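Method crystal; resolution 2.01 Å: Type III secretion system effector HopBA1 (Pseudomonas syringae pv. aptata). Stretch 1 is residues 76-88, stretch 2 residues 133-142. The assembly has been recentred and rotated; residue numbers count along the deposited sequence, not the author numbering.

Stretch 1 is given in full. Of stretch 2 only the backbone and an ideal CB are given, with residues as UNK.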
# COMPACT_ATOMS: atom_id res chain seq x y z
N GLY A 76 -12.10 2.09 11.49
CA GLY A 76 -12.94 2.55 10.40
C GLY A 76 -12.44 2.18 9.02
O GLY A 76 -13.05 2.61 8.03
N VAL A 77 -11.36 1.41 8.91
CA VAL A 77 -10.83 1.00 7.61
C VAL A 77 -11.68 -0.16 7.10
O VAL A 77 -11.65 -1.26 7.67
CB VAL A 77 -9.35 0.62 7.70
CG1 VAL A 77 -8.83 0.16 6.33
CG2 VAL A 77 -8.53 1.79 8.23
N ASP A 78 -12.44 0.07 6.03
CA ASP A 78 -13.27 -0.96 5.43
C ASP A 78 -12.75 -1.45 4.09
O ASP A 78 -13.32 -2.40 3.54
CB ASP A 78 -14.70 -0.43 5.25
CG ASP A 78 -15.34 -0.00 6.55
OD1 ASP A 78 -15.17 -0.72 7.56
OD2 ASP A 78 -16.02 1.05 6.57
N HIS A 79 -11.68 -0.86 3.57
CA HIS A 79 -11.24 -1.15 2.21
C HIS A 79 -9.72 -1.08 2.15
O HIS A 79 -9.12 -0.12 2.64
CB HIS A 79 -11.85 -0.15 1.22
CG HIS A 79 -11.47 -0.41 -0.20
ND1 HIS A 79 -11.11 0.60 -1.07
CD2 HIS A 79 -11.42 -1.56 -0.92
CE1 HIS A 79 -10.83 0.08 -2.25
NE2 HIS A 79 -11.01 -1.23 -2.19
N LEU A 80 -9.12 -2.10 1.53
CA LEU A 80 -7.68 -2.14 1.29
C LEU A 80 -7.46 -2.43 -0.19
O LEU A 80 -7.76 -3.53 -0.66
CB LEU A 80 -7.01 -3.21 2.17
CG LEU A 80 -5.53 -3.48 1.89
CD1 LEU A 80 -4.68 -2.26 2.19
CD2 LEU A 80 -5.07 -4.68 2.71
N ALA A 81 -6.94 -1.44 -0.90
CA ALA A 81 -6.72 -1.53 -2.34
C ALA A 81 -5.23 -1.68 -2.60
O ALA A 81 -4.43 -0.85 -2.15
CB ALA A 81 -7.28 -0.29 -3.04
N VAL A 82 -4.84 -2.74 -3.31
CA VAL A 82 -3.44 -3.16 -3.37
C VAL A 82 -2.97 -3.25 -4.81
O VAL A 82 -3.72 -3.67 -5.70
CB VAL A 82 -3.22 -4.50 -2.64
CG1 VAL A 82 -3.75 -4.41 -1.22
CG2 VAL A 82 -3.87 -5.66 -3.40
N GLU A 83 -1.71 -2.87 -5.03
CA GLU A 83 -1.08 -2.98 -6.34
C GLU A 83 -0.91 -4.44 -6.77
O GLU A 83 -0.85 -4.72 -7.97
CB GLU A 83 0.29 -2.30 -6.32
CG GLU A 83 1.12 -2.51 -7.58
CD GLU A 83 2.52 -1.94 -7.48
OE1 GLU A 83 2.96 -1.60 -6.36
OE2 GLU A 83 3.20 -1.85 -8.52
N PHE A 84 -0.84 -5.36 -5.82
CA PHE A 84 -0.44 -6.73 -6.13
C PHE A 84 -1.48 -7.47 -6.96
O PHE A 84 -1.17 -8.53 -7.52
CB PHE A 84 -0.16 -7.48 -4.84
CG PHE A 84 0.72 -6.71 -3.89
CD1 PHE A 84 2.01 -6.37 -4.24
CD2 PHE A 84 0.24 -6.33 -2.64
CE1 PHE A 84 2.81 -5.66 -3.38
CE2 PHE A 84 1.04 -5.63 -1.77
CZ PHE A 84 2.33 -5.29 -2.14
N VAL A 85 -2.70 -6.93 -7.08
CA VAL A 85 -3.77 -7.55 -7.84
C VAL A 85 -4.23 -6.55 -8.89
O VAL A 85 -4.43 -5.37 -8.59
CB VAL A 85 -4.95 -7.96 -6.94
CG1 VAL A 85 -6.05 -8.62 -7.77
CG2 VAL A 85 -4.48 -8.88 -5.84
N LYS A 86 -4.40 -7.04 -10.12
CA LYS A 86 -4.95 -6.21 -11.18
C LYS A 86 -6.44 -6.06 -10.98
O LYS A 86 -7.14 -7.02 -10.65
CB LYS A 86 -4.63 -6.83 -12.54
CG LYS A 86 -3.14 -6.86 -12.83
CD LYS A 86 -2.72 -8.05 -13.67
CE LYS A 86 -1.20 -8.22 -13.68
NZ LYS A 86 -0.63 -8.41 -12.31
N HIS A 87 -6.93 -4.83 -11.15
CA HIS A 87 -8.35 -4.57 -10.93
C HIS A 87 -9.22 -5.46 -11.81
O HIS A 87 -10.33 -5.82 -11.42
CB HIS A 87 -8.68 -3.10 -11.19
CG HIS A 87 -10.10 -2.75 -10.91
ND1 HIS A 87 -11.04 -2.60 -11.90
CD2 HIS A 87 -10.75 -2.54 -9.74
CE1 HIS A 87 -12.21 -2.30 -11.36
NE2 HIS A 87 -12.06 -2.26 -10.05
N SER A 88 -8.71 -5.83 -12.99
CA SER A 88 -9.47 -6.66 -13.91
C SER A 88 -9.57 -8.11 -13.45
O SER A 88 -10.43 -8.85 -13.95
CB SER A 88 -8.81 -6.62 -15.29
OG SER A 88 -7.49 -7.13 -15.23
N UNK A 133 -10.59 -10.04 8.63
CA UNK A 133 -10.92 -9.00 9.60
C UNK A 133 -12.12 -8.16 9.20
O UNK A 133 -12.50 -7.24 9.93
CB UNK A 133 -9.71 -8.09 9.81
N UNK A 134 -12.74 -8.46 8.05
CA UNK A 134 -13.87 -7.69 7.58
C UNK A 134 -13.53 -6.57 6.62
O UNK A 134 -14.40 -5.73 6.36
CB UNK A 134 -14.61 -7.10 8.78
N UNK A 135 -12.31 -6.53 6.10
CA UNK A 135 -11.87 -5.48 5.18
C UNK A 135 -11.97 -6.03 3.76
O UNK A 135 -11.45 -7.11 3.46
CB UNK A 135 -10.45 -5.02 5.50
N UNK A 136 -12.62 -5.27 2.88
CA UNK A 136 -12.70 -5.62 1.47
C UNK A 136 -11.35 -5.36 0.80
O UNK A 136 -10.86 -4.22 0.79
CB UNK A 136 -13.81 -4.83 0.78
N UNK A 137 -10.75 -6.41 0.25
CA UNK A 137 -9.45 -6.33 -0.42
C UNK A 137 -9.69 -6.37 -1.93
O UNK A 137 -10.31 -7.32 -2.43
CB UNK A 137 -8.52 -7.47 0.02
N UNK A 138 -9.19 -5.37 -2.65
CA UNK A 138 -9.36 -5.32 -4.09
C UNK A 138 -8.06 -4.90 -4.74
O UNK A 138 -7.12 -4.45 -4.08
CB UNK A 138 -10.49 -4.36 -4.48
N UNK A 139 -8.01 -5.05 -6.06
CA UNK A 139 -6.82 -4.73 -6.84
C UNK A 139 -6.94 -3.39 -7.54
O UNK A 139 -8.03 -2.95 -7.90
CB UNK A 139 -6.55 -5.83 -7.87
N UNK A 140 -5.79 -2.73 -7.71
CA UNK A 140 -5.73 -1.44 -8.39
C UNK A 140 -4.92 -1.49 -9.67
O UNK A 140 -4.98 -0.54 -10.46
CB UNK A 140 -5.14 -0.38 -7.45
N UNK A 141 -4.15 -2.55 -9.90
CA UNK A 141 -3.14 -2.49 -10.94
C UNK A 141 -3.75 -2.72 -12.32
O UNK A 141 -4.85 -3.25 -12.47
CB UNK A 141 -2.04 -3.52 -10.67
N UNK A 142 -3.00 -2.29 -13.34
CA UNK A 142 -3.41 -2.40 -14.73
C UNK A 142 -2.22 -2.88 -15.54
O UNK A 142 -1.09 -2.47 -15.29
CB UNK A 142 -3.94 -1.07 -15.26

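At position 133 nothing of stretch 1 lies within 5.5 Å of the ideal CB, so the contact sets no preference; the residue is Ala133. Position 134 is decided by its backbone: with phi/psi of 94/13, a CB would be jammed against the carbonyl O of the residue before. Glycine is called for, and Gly134 closes the preceding helix in a Schellman motif.

At position 135 CA-to-CB points sideways, with CB 4.4 Å from Asp78 O and 4.5 Å from Val77 O. The side chains of Val77 and Leu80 offer apolar surface, so a branched aliphatic or leucine would suit. The residue is Ile135: its CG2 lies 3.8 Å from Leu80 CB, and its CD1 4.4 Å from Val77 CG1.

From 136 the backbones pair in parallel. The N of 136 donates to Asp78 O (3.0 Å), and Leu80 N donates to the O of 136 (2.8 Å, 173°). CB shares a face with His79, 4.4 Å from its CD2, which admits an aromatic, a long aliphatic or a polar chain. Tyr136 has its ring near parallel to that of His79 (30°) but slid apart, centroids 5.5 Å apart, so the two barely overlap.

Position 137 turns to the face of Leu80 and Val82, with CB 4.1 Å from Leu80 O. Valine, isoleucine or leucine would fit this apolar setting. Val137 places CG1 4.5 Å from Val82 CG1, a loose contact.

At 138 the backbone N donates to Leu80 O (3.1 Å) and the O accepts from Val82 N (3.0 Å). CB returns to the face of His79 and Ala81, only 3.9 Å from His79 NE2. A short polar side chain could reach that nitrogen; serine or threonine are natural candidates. Ser138, at chi1 70° (p), hydrogen-bonds through OG to His79 NE2 at 2.9 Å.

Position 139 leaves no room: an ideal CB would lie 2.3 Å from Val85 O, a clash, and 3.1 Å from Lys86 O. Glycine alone avoids this, and Gly139 brings its CA to 3.0 Å from Val85 O.

At 140 the N donates to Val82 O (3.0 Å). CA-to-CB points away overall, yet CB is 4.9 Å from Ala81 CB, so an aliphatic chain could fold back. Ile140 does so: CG2 reaches 3.4 Å from Ala81 CB, and CG1 3.6 Å from Glu83 CA.

Between Val82 and Lys86 the register shifts by two, a beta bulge, and the N of 141 donates to Val85 O (3.1 Å). CB points toward stretch 1, tight at 3.2 Å from Glu83 O, with Lys86 nearby; a compact polar or acidic residue would suit. Asp141 keeps OD2 4.5 Å from Lys86 NZ, beyond a salt bridge, but water 1 bridges these two atoms and Glu83 O. Water 2 links OD2 to Glu83 OE2, and Asp141 O accepts from His87 N (2.9 Å).

Position 142 points away into space free of stretch 1, where many residues would serve; Arg142 extends there.

Stretch 2 133-142: AGIYVSGIDR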
# COMPACT_ATOMS: atom_id res chain seq x y z
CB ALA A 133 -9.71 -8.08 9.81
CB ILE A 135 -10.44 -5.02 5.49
CG1 ILE A 135 -10.37 -4.41 6.90
CG2 ILE A 135 -9.96 -4.00 4.45
CD1 ILE A 135 -8.97 -4.09 7.37
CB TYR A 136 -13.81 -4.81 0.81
CG TYR A 136 -13.92 -4.96 -0.70
CD1 TYR A 136 -13.69 -6.18 -1.32
CD2 TYR A 136 -14.28 -3.87 -1.49
CE1 TYR A 136 -13.79 -6.31 -2.70
CE2 TYR A 136 -14.39 -4.00 -2.86
CZ TYR A 136 -14.14 -5.21 -3.46
OH TYR A 136 -14.25 -5.33 -4.83
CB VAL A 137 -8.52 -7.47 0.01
CG1 VAL A 137 -7.12 -7.25 -0.56
CG2 VAL A 137 -8.47 -7.60 1.53
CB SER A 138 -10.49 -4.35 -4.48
OG SER A 138 -10.09 -3.01 -4.24
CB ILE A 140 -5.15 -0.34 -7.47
CG1 ILE A 140 -3.69 -0.66 -7.14
CG2 ILE A 140 -6.00 -0.22 -6.23
CD1 ILE A 140 -3.01 0.32 -6.22
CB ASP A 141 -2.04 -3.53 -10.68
CG ASP A 141 -0.73 -3.17 -11.36
OD1 ASP A 141 -0.60 -2.01 -11.83
OD2 ASP A 141 0.16 -4.03 -11.42
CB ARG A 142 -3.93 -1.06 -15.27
CG ARG A 142 -4.15 -1.04 -16.76
CD ARG A 142 -4.76 0.28 -17.18
NE ARG A 142 -6.10 0.45 -16.61
CZ ARG A 142 -7.23 0.50 -17.32
NH1 ARG A 142 -7.22 0.43 -18.64
NH2 ARG A 142 -8.38 0.65 -16.68
O HOH W 1 -0.29 -6.29 -10.02
O HOH W 2 2.59 -3.23 -10.64
O HOH W 3 -6.66 -4.01 -14.31
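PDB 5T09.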